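Local coordinates for polymerase subunit PA (Dhori virus, PDB 4CGS), which is a subunit of the viral polymerase that probably binds RNA; the N-terminal part described here corresponds to the cap-snatching domain of orthomyxovirus polymerases, at residues A17-S22 / V37-Y42; L80-P85 / D89-K94; N107-D112 / I133-L138. All coordinates share one frame; numbering follows the deposited sequence.

The three contacts follow one another along the chain, none nesting in or crossing another. Interaction 1 closes a 14-residue connection and brings the chain at and just after helix 13-18 against helix 31-44. Interaction 2 closes a tight return: the chain leaving helix 68-78 passes over strand 90-92, with three residues between the two segments. Interaction 3 spans the 20 residues that include strand 119-125 and joins a surface loop to helix 132-137. Interactions 1 and 2 touch where K41 CE packs 3.6 Å from D89 OD2. A probable hydrogen bond between D92 OD2 and Y137 OH connects interactions 2 and 3, whereas interactions 1 and 3 lie on opposite sides of the chain's centre.

Interaction 1: A17-S22 / V37-Y42; sequences ALSETS and VECIKY
S22 and E38 form the polar part of this contact: S22 OG donates to E38 OE2 over 2.6 Å, and E38 OE2 receives it through its syn lone pair, on the side of the other carboxylate oxygen. The glutamate chain is extended beyond CG, which carries its carboxylate from the helix to the serine, and S22 meets it with OG anti to its backbone N (chi1 -180°). Next to this pair, S19 CB packs 3.7 Å from C39 SG; both are small side chains, suited to a place where the backbones come close. L18 supplies the apolar part, its CD2 methyl standing obliquely to the Y42 ring, 3.9 Å from Y42 OH and 4.1 Å from Y42 CZ, as the two side chains cross at about a right angle. In this PA N-terminal domain helix 31-44 in turn lies against strand 97-104 of the mixed sheet through K41, and against helix 140-157 through I40. Around the contact, W65 stacks on the Y42 ring and its NE1-H donates to E38 OE2, giving that oxygen a second donor. S19 OG is held by W16 O and R35 NE. Following L18 along the chain, T21 OG1 donates to L18 O at 2.8 Å, an oxygen that also accepts from T21 N.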
ATOM      1  N   ALA A  17       3.832  13.601  -6.195  1.00  7.53           N
ATOM      2  CA  ALA A  17       3.092  14.339  -7.202  1.00  8.54           C
ATOM      3  C   ALA A  17       1.824  13.535  -7.661  1.00  7.59           C
ATOM      4  O   ALA A  17       0.729  14.103  -7.889  1.00  8.03           O
ATOM      5  CB  ALA A  17       3.981  14.667  -8.385  1.00 12.14           C
ATOM      6  N   LEU A  18       1.972  12.255  -7.889  1.00  7.65           N
ATOM      7  CA  LEU A  18       0.885  11.415  -8.328  1.00  8.27           C
ATOM      8  C   LEU A  18      -0.286  11.450  -7.300  1.00  8.47           C
ATOM      9  O   LEU A  18      -1.474  11.371  -7.658  1.00  9.09           O
ATOM     10  CB  LEU A  18       1.346   9.963  -8.644  1.00  8.62           C
ATOM     11  CG  LEU A  18       0.240   9.096  -9.294  1.00  7.16           C
ATOM     12  CD1 LEU A  18      -0.462   9.780 -10.495  1.00  7.86           C
ATOM     13  CD2 LEU A  18       0.731   7.708  -9.645  1.00  9.85           C
ATOM     14  N   SER A  19       0.059  11.522  -6.031  1.00  7.16           N
ATOM     15  CA  SER A  19      -0.956  11.590  -4.995  1.00  7.24           C
ATOM     16  C   SER A  19      -1.885  12.781  -5.107  1.00  8.43           C
ATOM     17  O   SER A  19      -2.961  12.791  -4.494  1.00  9.44           O
ATOM     18  CB  SER A  19      -0.384  11.528  -3.598  1.00  7.03           C
ATOM     19  OG  SER A  19       0.226  12.706  -3.209  1.00  7.54           O
ATOM     20  N   GLU A  20      -1.524  13.804  -5.869  1.00 11.20           N
ATOM     21  CA  GLU A  20      -2.526  14.921  -6.109  1.00 13.27           C
ATOM     22  C   GLU A  20      -3.773  14.471  -6.876  1.00 10.37           C
ATOM     23  O   GLU A  20      -4.840  15.118  -6.896  1.00 14.92           O
ATOM     24  CB  GLU A  20      -1.875  15.906  -7.012  1.00 16.63           C
ATOM     25  CG  GLU A  20      -0.800  16.715  -6.320  1.00 16.61           C
ATOM     26  CD  GLU A  20      -0.166  17.767  -7.254  1.00 28.42           C
ATOM     27  OE1 GLU A  20      -0.319  17.614  -8.498  1.00 28.04           O
ATOM     28  OE2 GLU A  20       0.461  18.729  -6.744  1.00 29.49           O
ATOM     29  N   THR A  21      -3.740  13.260  -7.484  1.00 13.30           N
ATOM     30  CA  THR A  21      -4.924  12.740  -8.228  1.00 12.37           C
ATOM     31  C   THR A  21      -5.945  12.100  -7.298  1.00 11.82           C
ATOM     32  O   THR A  21      -7.030  11.744  -7.749  1.00 13.74           O
ATOM     33  CB  THR A  21      -4.523  11.650  -9.261  1.00 13.78           C
ATOM     34  OG1 THR A  21      -3.956  10.471  -8.635  1.00 15.19           O
ATOM     35  CG2 THR A  21      -3.571  12.229 -10.379  1.00 18.51           C
ATOM     36  N   SER A  22      -5.564  11.907  -6.019  1.00 10.78           N
ATOM     37  CA  SER A  22      -6.397  11.331  -5.042  1.00 10.00           C
ATOM     38  C   SER A  22      -7.146  12.277  -4.056  1.00  9.30           C
ATOM     39  O   SER A  22      -6.601  13.090  -3.370  1.00 12.18           O
ATOM     40  CB  SER A  22      -5.562  10.373  -4.234  1.00 10.00           C
ATOM     41  OG  SER A  22      -6.401   9.803  -3.272  1.00  9.11           O
ATOM     42  N   VAL A  37       0.615   8.839   4.712  1.00  5.74           N
ATOM     43  CA  VAL A  37       0.199   7.436   4.816  1.00  5.66           C
ATOM     44  C   VAL A  37      -0.254   6.838   3.485  1.00  5.67           C
ATOM     45  O   VAL A  37       0.102   5.701   3.167  1.00  5.82           O
ATOM     46  CB  VAL A  37      -0.813   7.209   5.943  1.00  5.90           C
ATOM     47  CG1 VAL A  37      -1.363   5.783   5.919  1.00  8.75           C
ATOM     48  CG2 VAL A  37      -0.166   7.504   7.289  1.00  8.60           C
ATOM     49  N   GLU A  38      -0.961   7.632   2.698  1.00  5.73           N
ATOM     50  CA  GLU A  38      -1.461   7.119   1.378  1.00  4.51           C
ATOM     51  C   GLU A  38      -0.295   6.902   0.437  1.00  5.14           C
ATOM     52  O   GLU A  38      -0.247   5.924  -0.306  1.00  5.11           O
ATOM     53  CB  GLU A  38      -2.498   8.094   0.810  1.00  5.53           C
ATOM     54  CG  GLU A  38      -3.295   7.520  -0.353  1.00  6.57           C
ATOM     55  CD  GLU A  38      -4.408   8.417  -0.821  1.00  7.58           C
ATOM     56  OE1 GLU A  38      -4.843   9.321  -0.092  1.00  6.72           O
ATOM     57  OE2 GLU A  38      -4.810   8.238  -2.001  1.00  8.75           O
ATOM     58  N   CYS A  39       0.686   7.778   0.492  1.00  5.19           N
ATOM     59  CA  CYS A  39       1.887   7.586  -0.290  1.00  5.50           C
ATOM     60  C   CYS A  39       2.711   6.417   0.186  1.00  5.30           C
ATOM     61  O   CYS A  39       3.320   5.707  -0.604  1.00  5.42           O
ATOM     62  CB  CYS A  39       2.782   8.820  -0.311  1.00  4.84           C
ATOM     63  SG  CYS A  39       2.139  10.248  -1.230  1.00  6.64           S
ATOM     64  N   ILE A  40       2.737   6.154   1.487  1.00  4.42           N
ATOM     65  CA  ILE A  40       3.366   4.951   2.041  1.00  5.75           C
ATOM     66  C   ILE A  40       2.665   3.722   1.474  1.00  5.54           C
ATOM     67  O   ILE A  40       3.317   2.761   1.042  1.00  5.39           O
ATOM     68  CB  ILE A  40       3.360   4.968   3.580  1.00  5.46           C
ATOM     69  CG1 ILE A  40       4.332   6.065   4.131  1.00  5.05           C
ATOM     70  CG2 ILE A  40       3.785   3.586   4.142  1.00  8.68           C
ATOM     71  CD1 ILE A  40       4.264   6.242   5.633  1.00  6.20           C
ATOM     72  N   LYS A  41       1.314   3.718   1.517  1.00  5.12           N
ATOM     73  CA  LYS A  41       0.546   2.608   0.981  1.00  5.84           C
ATOM     74  C   LYS A  41       0.876   2.361  -0.484  1.00  4.72           C
ATOM     75  O   LYS A  41       1.091   1.226  -0.890  1.00  5.18           O
ATOM     76  CB  LYS A  41      -0.909   2.904   1.153  1.00  6.21           C
ATOM     77  CG  LYS A  41      -1.850   1.830   0.599  1.00  6.77           C
ATOM     78  CD  LYS A  41      -3.279   2.274   0.790  1.00  9.26           C
ATOM     79  CE  LYS A  41      -4.275   1.409   0.076  1.00  8.92           C
ATOM     80  NZ  LYS A  41      -5.673   1.821   0.522  1.00 12.80           N
ATOM     81  N   TYR A  42       0.944   3.394  -1.300  1.00  4.95           N
ATOM     82  CA  TYR A  42       1.270   3.264  -2.700  1.00  4.52           C
ATOM     83  C   TYR A  42       2.650   2.682  -2.893  1.00  4.27           C
ATOM     84  O   TYR A  42       2.891   1.813  -3.750  1.00  5.37           O
ATOM     85  CB  TYR A  42       1.057   4.536  -3.457  1.00  5.36           C
ATOM     86  CG  TYR A  42       1.168   4.402  -4.945  1.00  6.90           C
ATOM     87  CD1 TYR A  42       0.135   3.779  -5.662  1.00  6.23           C
ATOM     88  CD2 TYR A  42       2.298   4.805  -5.642  1.00  5.71           C
ATOM     89  CE1 TYR A  42       0.175   3.615  -7.027  1.00  5.73           C
ATOM     90  CE2 TYR A  42       2.364   4.651  -7.035  1.00  6.52           C
ATOM     91  CZ  TYR A  42       1.305   4.101  -7.720  1.00  5.95           C
ATOM     92  OH  TYR A  42       1.361   3.936  -9.092  1.00  7.12           O
TER

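Interaction 2: L80-P85 / D89-K94; sequences LIFARP and DLLDLK
Strand 90-92 lies inside the mixed sheet, between strands 57-62 and 97-104, and the chain that leaves helix 68-78 lays L80 and F82 over its L91. No hydrogen bond crosses between the segments; leucine and phenylalanine side chains carry the contact. L80 CD1 does most of the touching: it comes 4.1 Å from L91 CB and 3.8 Å from L93 CD2. With chi2 at 165° this methyl is stretched away from the loop backbone, which lets one branch reach two leucines. The L80 and L91 side chains run antiparallel, flank to flank. F82 adds a second point, CE1 approaching L91 CD2 at 4.0 Å, with the methyl set obliquely to the ring. Leucine suits position 91: its CB meets L80 while a terminal methyl, CD2, extends to F82.

In the fold this places an irregular segment on one face of the sheet, where M75 of helix 68-78 touches both F82 and L91. L90 packs instead among Y60, V62, V99 and V101, while backbone bonds of L91 to I61 and of L90 to V99 hold the strand between its neighbours. A classic beta bulge, D89 and L90 both facing V99, marks the start of the strand. At its far end D92 makes an Asx turn: OD1 accepts from K94 N at 3.0 Å, with a bent N-H...O angle of 130°, and also from E95 N. The other oxygen, OD2, is hydrogen-bonded to Y137 OH and forms a salt bridge with R59 NH2.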
ATOM      1  N   LEU A  80     -10.683 -11.892 -12.810  1.00 10.99           N
ATOM      2  CA  LEU A  80     -10.469 -11.824 -11.362  1.00 11.62           C
ATOM      3  C   LEU A  80     -11.438 -10.812 -10.835  1.00  8.31           C
ATOM      4  O   LEU A  80     -11.263  -9.610 -10.954  1.00  9.13           O
ATOM      5  CB  LEU A  80      -9.059 -11.399 -11.007  1.00 11.26           C
ATOM      6  CG  LEU A  80      -7.992 -12.371 -11.333  1.00 11.59           C
ATOM      7  CD1 LEU A  80      -6.649 -11.629 -11.247  1.00 15.13           C
ATOM      8  CD2 LEU A  80      -8.038 -13.622 -10.446  1.00 14.93           C
ATOM      9  N   ILE A  81     -12.591 -11.325 -10.353  1.00  9.90           N
ATOM     10  CA  ILE A  81     -13.765 -10.491 -10.051  1.00  9.43           C
ATOM     11  C   ILE A  81     -14.018 -10.529  -8.544  1.00  7.47           C
ATOM     12  O   ILE A  81     -13.847 -11.569  -7.872  1.00  8.47           O
ATOM     13  CB  ILE A  81     -15.021 -11.035 -10.753  1.00 11.20           C
ATOM     14  CG1 ILE A  81     -14.746 -11.385 -12.255  1.00 13.38           C
ATOM     15  CG2 ILE A  81     -16.162  -9.985 -10.626  1.00 13.55           C
ATOM     16  CD1 ILE A  81     -14.207 -10.261 -13.129  1.00 14.24           C
ATOM     17  N   PHE A  82     -14.357  -9.389  -7.985  1.00  8.12           N
ATOM     18  CA  PHE A  82     -14.523  -9.194  -6.521  1.00  8.16           C
ATOM     19  C   PHE A  82     -15.792  -8.401  -6.262  1.00  8.38           C
ATOM     20  O   PHE A  82     -16.341  -7.829  -7.156  1.00  8.27           O
ATOM     21  CB  PHE A  82     -13.349  -8.423  -5.983  1.00  7.81           C
ATOM     22  CG  PHE A  82     -12.017  -9.092  -6.261  1.00  8.32           C
ATOM     23  CD1 PHE A  82     -11.393  -8.902  -7.512  1.00  7.10           C
ATOM     24  CD2 PHE A  82     -11.478 -10.055  -5.380  1.00  9.42           C
ATOM     25  CE1 PHE A  82     -10.227  -9.546  -7.835  1.00  9.34           C
ATOM     26  CE2 PHE A  82     -10.274 -10.619  -5.727  1.00 10.89           C
ATOM     27  CZ  PHE A  82      -9.704 -10.393  -6.965  1.00  9.54           C
ATOM     28  N   ALA A  83     -16.240  -8.435  -5.010  1.00  9.46           N
ATOM     29  CA  ALA A  83     -17.572  -7.875  -4.682  1.00  7.84           C
ATOM     30  C   ALA A  83     -17.507  -6.931  -3.504  1.00  8.55           C
ATOM     31  O   ALA A  83     -18.476  -6.767  -2.742  1.00 11.37           O
ATOM     32  CB  ALA A  83     -18.564  -9.042  -4.439  1.00  8.21           C
ATOM     33  N   ARG A  84     -16.375  -6.270  -3.300  1.00  8.79           N
ATOM     34  CA  ARG A  84     -16.280  -5.219  -2.333  1.00  9.89           C
ATOM     35  C   ARG A  84     -16.570  -3.880  -2.996  1.00  9.25           C
ATOM     36  O   ARG A  84     -16.377  -3.718  -4.192  1.00  9.77           O
ATOM     37  CB  ARG A  84     -14.881  -5.157  -1.705  1.00 11.59           C
ATOM     38  CG  ARG A  84     -14.403  -6.450  -1.142  1.00  9.64           C
ATOM     39  CD  ARG A  84     -15.185  -7.020   0.007  1.00  8.68           C
ATOM     40  NE  ARG A  84     -14.573  -8.259   0.509  1.00  9.40           N
ATOM     41  CZ  ARG A  84     -14.964  -8.853   1.618  1.00  7.64           C
ATOM     42  NH1 ARG A  84     -16.059  -8.411   2.262  1.00  9.63           N
ATOM     43  NH2 ARG A  84     -14.284  -9.920   2.033  1.00 10.34           N
ATOM     44  N   PRO A  85     -16.983  -2.852  -2.223  1.00  9.78           N
ATOM     45  CA  PRO A  85     -17.166  -1.499  -2.790  1.00 12.07           C
ATOM     46  C   PRO A  85     -15.891  -0.942  -3.404  1.00  9.04           C
ATOM     47  O   PRO A  85     -15.941  -0.264  -4.404  1.00 13.30           O
ATOM     48  CB  PRO A  85     -17.561  -0.642  -1.569  1.00 14.02           C
ATOM     49  CG  PRO A  85     -18.178  -1.636  -0.618  1.00 15.85           C
ATOM     50  CD  PRO A  85     -17.473  -2.955  -0.835  1.00 12.04           C
ATOM     51  N   ASP A  89      -6.183  -3.281  -4.323  1.00  5.01           N
ATOM     52  CA  ASP A  89      -5.033  -2.438  -4.649  1.00  5.99           C
ATOM     53  C   ASP A  89      -4.102  -3.025  -5.697  1.00  4.61           C
ATOM     54  O   ASP A  89      -3.544  -2.315  -6.527  1.00  5.60           O
ATOM     55  CB  ASP A  89      -4.282  -2.085  -3.323  1.00  6.06           C
ATOM     56  CG  ASP A  89      -5.142  -1.336  -2.382  1.00  6.96           C
ATOM     57  OD1 ASP A  89      -5.665  -0.246  -2.833  1.00  8.30           O
ATOM     58  OD2 ASP A  89      -5.280  -1.739  -1.221  1.00  7.58           O
ATOM     59  N   LEU A  90      -3.988  -4.363  -5.686  1.00  5.61           N
ATOM     60  CA  LEU A  90      -3.272  -5.073  -6.699  1.00  5.35           C
ATOM     61  C   LEU A  90      -4.048  -6.342  -7.126  1.00  5.68           C
ATOM     62  O   LEU A  90      -4.794  -6.912  -6.345  1.00  6.15           O
ATOM     63  CB  LEU A  90      -1.840  -5.517  -6.296  1.00  5.60           C
ATOM     64  CG  LEU A  90      -0.896  -4.544  -5.637  1.00  5.70           C
ATOM     65  CD1 LEU A  90      -1.078  -4.524  -4.117  1.00  7.24           C
ATOM     66  CD2 LEU A  90       0.551  -4.820  -6.033  1.00  7.55           C
ATOM     67  N   LEU A  91      -3.853  -6.785  -8.369  1.00  6.17           N
ATOM     68  CA  LEU A  91      -4.212  -8.091  -8.812  1.00  6.48           C
ATOM     69  C   LEU A  91      -2.942  -8.950  -8.871  1.00  5.89           C
ATOM     70  O   LEU A  91      -1.987  -8.541  -9.519  1.00  7.48           O
ATOM     71  CB  LEU A  91      -4.921  -8.041 -10.134  1.00  7.26           C
ATOM     72  CG  LEU A  91      -6.138  -7.170 -10.313  1.00  7.08           C
ATOM     73  CD1 LEU A  91      -6.696  -7.317 -11.720  1.00 10.56           C
ATOM     74  CD2 LEU A  91      -7.164  -7.435  -9.205  1.00  8.26           C
ATOM     75  N   ASP A  92      -2.941 -10.122  -8.213  1.00  6.91           N
ATOM     76  CA  ASP A  92      -1.835 -11.028  -8.222  1.00  6.81           C
ATOM     77  C   ASP A  92      -2.179 -12.090  -9.277  1.00  6.98           C
ATOM     78  O   ASP A  92      -3.065 -12.924  -9.056  1.00  8.24           O
ATOM     79  CB  ASP A  92      -1.692 -11.656  -6.856  1.00  7.57           C
ATOM     80  CG  ASP A  92      -0.589 -12.682  -6.780  1.00  9.08           C
ATOM     81  OD1 ASP A  92      -0.087 -13.171  -7.798  1.00  9.08           O
ATOM     82  OD2 ASP A  92      -0.187 -13.028  -5.622  1.00  9.97           O
ATOM     83  N   LEU A  93      -1.531 -12.009 -10.437  1.00  7.85           N
ATOM     84  CA  LEU A  93      -1.874 -12.878 -11.554  1.00  8.45           C
ATOM     85  C   LEU A  93      -1.308 -14.300 -11.393  1.00  8.81           C
ATOM     86  O   LEU A  93      -1.710 -15.272 -12.100  1.00 10.70           O
ATOM     87  CB  LEU A  93      -1.401 -12.243 -12.841  1.00  7.80           C
ATOM     88  CG  LEU A  93      -1.858 -10.801 -13.113  1.00  8.98           C
ATOM     89  CD1 LEU A  93      -1.412 -10.317 -14.491  1.00 11.39           C
ATOM     90  CD2 LEU A  93      -3.381 -10.745 -12.965  1.00 10.25           C
ATOM     91  N   LYS A  94      -0.364 -14.468 -10.488  1.00  9.15           N
ATOM     92  CA  LYS A  94       0.207 -15.834 -10.183  1.00 10.15           C
ATOM     93  C   LYS A  94      -0.750 -16.576  -9.320  1.00 11.49           C
ATOM     94  O   LYS A  94      -1.156 -17.707  -9.673  1.00 12.51           O
ATOM     95  CB  LYS A  94       1.584 -15.700  -9.579  1.00 10.04           C
ATOM     96  CG  LYS A  94       2.139 -17.014  -9.124  1.00 11.43           C
ATOM     97  CD  LYS A  94       3.425 -16.781  -8.357  1.00 16.00           C
ATOM     98  CE  LYS A  94       4.011 -18.066  -7.824  1.00 21.11           C
ATOM     99  NZ  LYS A  94       5.165 -17.710  -6.980  1.00 29.31           N
TER

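Interaction 3: N107-D112 / I133-L138; sequences NGTPTD and ITREYL
D112 and I133 make the close part of this contact, where a loop carboxylate meets the first turn of helix 132-137. I133 N donates to D112 OD2 over 2.9 Å in a nearly straight bond, the N-H...O angle being 171°, and it approaches from above the carboxylate plane, 37° out of it. The same oxygen lies 3.5 Å from I133 CB, so the flat acid group rests against the root of the isoleucine side chain as well as its backbone nitrogen. D112 has CG beside its own backbone N (chi1 -61°), which directs the carboxylate at the helix. Its other oxygen, OD1, is hydrogen-bonded to S131 OG, and S131 OG also bonds T134 OG1; the serine is thus a second-shell link between loop acid and helix.

The rest is looser and lies at the protein surface. T109 CG2 sits 3.9 Å from R135 NH1, at the edge of the guanidinium and near its plane, and this is van der Waals contact alone. The arginine chain is bent at chi3, and NH1 bonds the carbonyl O of M130. T109, I133 and R135 are all exposed; the arginine suits this rim because its long chain can reach M130 O while its charged end stays at the surface.

An acid accepting from a backbone N-H in the first turn of a helix would be favoured electrostatically by the partial positive charge of that end, which would probably stabilise the ionised form of D112.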
ATOM      1  N   ASN A 107       2.646   1.210  16.789  1.00 22.54           N
ATOM      2  CA  ASN A 107       3.555   0.399  17.570  1.00 27.34           C
ATOM      3  C   ASN A 107       2.745  -0.904  17.649  1.00 32.39           C
ATOM      4  O   ASN A 107       1.597  -0.882  18.187  1.00 32.78           O
ATOM      5  CB  ASN A 107       3.942   1.017  18.930  1.00 34.98           C
ATOM      6  CG  ASN A 107       3.194   0.414  20.104  1.00 37.74           C
ATOM      7  OD1 ASN A 107       2.212   0.985  20.580  1.00 37.78           O
ATOM      8  ND2 ASN A 107       3.663  -0.747  20.590  1.00 35.44           N
ATOM      9  N   GLY A 108       3.251  -1.984  17.026  1.00 17.49           N
ATOM     10  CA  GLY A 108       2.577  -3.294  17.163  1.00 21.14           C
ATOM     11  C   GLY A 108       2.458  -4.023  15.844  1.00 20.06           C
ATOM     12  O   GLY A 108       2.773  -3.445  14.797  1.00 21.37           O
ATOM     13  N   THR A 109       2.085  -5.309  15.930  1.00 16.92           N
ATOM     14  CA  THR A 109       1.861  -6.167  14.777  1.00 12.39           C
ATOM     15  C   THR A 109       0.349  -6.273  14.471  1.00 13.96           C
ATOM     16  O   THR A 109      -0.418  -6.631  15.342  1.00 13.06           O
ATOM     17  CB  THR A 109       2.420  -7.588  14.953  1.00 15.00           C
ATOM     18  OG1 THR A 109       3.800  -7.438  15.394  1.00 17.30           O
ATOM     19  CG2 THR A 109       2.374  -8.449  13.671  1.00 16.13           C
ATOM     20  N   PRO A 110      -0.056  -5.981  13.211  1.00  9.93           N
ATOM     21  CA  PRO A 110      -1.448  -6.056  12.842  1.00 10.41           C
ATOM     22  C   PRO A 110      -2.004  -7.468  12.995  1.00 11.12           C
ATOM     23  O   PRO A 110      -1.341  -8.498  12.756  1.00 12.15           O
ATOM     24  CB  PRO A 110      -1.456  -5.672  11.382  1.00 12.08           C
ATOM     25  CG  PRO A 110      -0.232  -4.794  11.241  1.00 11.87           C
ATOM     26  CD  PRO A 110       0.778  -5.463  12.084  1.00 10.82           C
ATOM     27  N   THR A 111      -3.276  -7.485  13.331  1.00 13.39           N
ATOM     28  CA  THR A 111      -4.051  -8.715  13.450  1.00 12.69           C
ATOM     29  C   THR A 111      -4.759  -9.078  12.130  1.00 12.17           C
ATOM     30  O   THR A 111      -5.340  -8.200  11.460  1.00 13.17           O
ATOM     31  CB  THR A 111      -5.127  -8.542  14.535  1.00 14.30           C
ATOM     32  OG1 THR A 111      -4.529  -8.056  15.759  1.00 19.36           O
ATOM     33  CG2 THR A 111      -5.924  -9.937  14.842  1.00 13.82           C
ATOM     34  N   ASP A 112      -4.734 -10.347  11.770  1.00 10.65           N
ATOM     35  CA  ASP A 112      -5.466 -10.855  10.623  1.00 10.93           C
ATOM     36  C   ASP A 112      -6.898 -11.168  10.984  1.00 11.59           C
ATOM     37  O   ASP A 112      -7.200 -11.769  12.011  1.00 12.63           O
ATOM     38  CB  ASP A 112      -4.788 -12.077  10.003  1.00 10.35           C
ATOM     39  CG  ASP A 112      -3.401 -11.754   9.504  1.00  8.89           C
ATOM     40  OD1 ASP A 112      -3.273 -10.806   8.690  1.00  9.60           O
ATOM     41  OD2 ASP A 112      -2.438 -12.442   9.936  1.00  9.85           O
ATOM     42  N   ILE A 133      -0.324 -13.542   8.250  1.00  9.33           N
ATOM     43  CA  ILE A 133      -0.712 -13.873   6.891  1.00 10.67           C
ATOM     44  C   ILE A 133       0.064 -13.079   5.841  1.00  7.99           C
ATOM     45  O   ILE A 133       0.436 -13.610   4.807  1.00  8.01           O
ATOM     46  CB  ILE A 133      -2.205 -13.637   6.643  1.00 12.79           C
ATOM     47  CG1 ILE A 133      -2.989 -14.787   7.341  1.00 16.53           C
ATOM     48  CG2 ILE A 133      -2.556 -13.531   5.115  1.00 16.20           C
ATOM     49  CD1 ILE A 133      -3.083 -16.032   6.485  1.00 22.50           C
ATOM     50  N   THR A 134       0.411 -11.838   6.165  1.00  6.13           N
ATOM     51  CA  THR A 134       1.215 -11.024   5.304  1.00  6.80           C
ATOM     52  C   THR A 134       2.616 -11.649   5.122  1.00  6.83           C
ATOM     53  O   THR A 134       3.128 -11.746   4.017  1.00  7.14           O
ATOM     54  CB  THR A 134       1.323  -9.613   5.867  1.00  6.85           C
ATOM     55  OG1 THR A 134       0.009  -9.091   5.973  1.00  6.62           O
ATOM     56  CG2 THR A 134       2.171  -8.712   5.017  1.00  6.87           C
ATOM     57  N   ARG A 135       3.240 -12.029   6.224  1.00  6.69           N
ATOM     58  CA  ARG A 135       4.580 -12.632   6.178  1.00  9.00           C
ATOM     59  C   ARG A 135       4.625 -13.925   5.405  1.00  9.02           C
ATOM     60  O   ARG A 135       5.652 -14.276   4.844  1.00  9.53           O
ATOM     61  CB  ARG A 135       5.100 -12.908   7.629  1.00 12.92           C
ATOM     62  CG  ARG A 135       5.143 -11.706   8.497  1.00 14.77           C
ATOM     63  CD  ARG A 135       5.725 -12.110   9.806  1.00 16.63           C
ATOM     64  NE  ARG A 135       5.037 -13.064  10.628  1.00 17.31           N
ATOM     65  CZ  ARG A 135       4.462 -12.830  11.819  1.00 13.97           C
ATOM     66  NH1 ARG A 135       4.172 -11.615  12.288  1.00 11.54           N
ATOM     67  NH2 ARG A 135       4.063 -13.906  12.522  1.00 15.29           N
ATOM     68  N   GLU A 136       3.525 -14.676   5.403  1.00  7.72           N
ATOM     69  CA  GLU A 136       3.485 -15.909   4.692  1.00  9.24           C
ATOM     70  C   GLU A 136       3.207 -15.724   3.220  1.00  8.84           C
ATOM     71  O   GLU A 136       3.723 -16.463   2.387  1.00 11.32           O
ATOM     72  CB  GLU A 136       2.401 -16.807   5.308  1.00 12.70           C
ATOM     73  CG  GLU A 136       2.175 -18.101   4.575  1.00 18.08           C
ATOM     74  CD  GLU A 136       3.346 -19.080   4.651  1.00 26.46           C
ATOM     75  OE1 GLU A 136       3.961 -19.193   5.745  1.00 28.19           O
ATOM     76  OE2 GLU A 136       3.635 -19.736   3.600  1.00 37.75           O
ATOM     77  N   TYR A 137       2.384 -14.721   2.903  1.00  7.78           N
ATOM     78  CA  TYR A 137       2.026 -14.414   1.535  1.00  7.72           C
ATOM     79  C   TYR A 137       3.215 -13.852   0.778  1.00  6.66           C
ATOM     80  O   TYR A 137       3.507 -14.261  -0.334  1.00  7.87           O
ATOM     81  CB  TYR A 137       0.841 -13.449   1.461  1.00  7.00           C
ATOM     82  CG  TYR A 137       0.653 -12.878   0.098  1.00  7.13           C
ATOM     83  CD1 TYR A 137       0.168 -13.665  -0.935  1.00  6.52           C
ATOM     84  CD2 TYR A 137       0.968 -11.601  -0.183  1.00  6.28           C
ATOM     85  CE1 TYR A 137      -0.003 -13.129  -2.196  1.00  7.25           C
ATOM     86  CE2 TYR A 137       0.815 -11.060  -1.451  1.00  6.63           C
ATOM     87  CZ  TYR A 137       0.335 -11.828  -2.450  1.00  6.33           C
ATOM     88  OH  TYR A 137       0.276 -11.357  -3.760  1.00  6.92           O
ATOM     89  N   LEU A 138       3.864 -12.834   1.349  1.00  6.05           N
ATOM     90  CA  LEU A 138       4.997 -12.157   0.710  1.00  6.00           C
ATOM     91  C   LEU A 138       6.252 -13.076   0.747  1.00  6.32           C
ATOM     92  O   LEU A 138       6.492 -13.785   1.727  1.00  7.64           O
ATOM     93  CB  LEU A 138       5.301 -10.809   1.388  1.00  6.16           C
ATOM     94  CG  LEU A 138       4.218  -9.752   1.274  1.00  7.30           C
ATOM     95  CD1 LEU A 138       4.718  -8.556   2.074  1.00  7.74           C
ATOM     96  CD2 LEU A 138       3.941  -9.347  -0.161  1.00  8.22           C
TER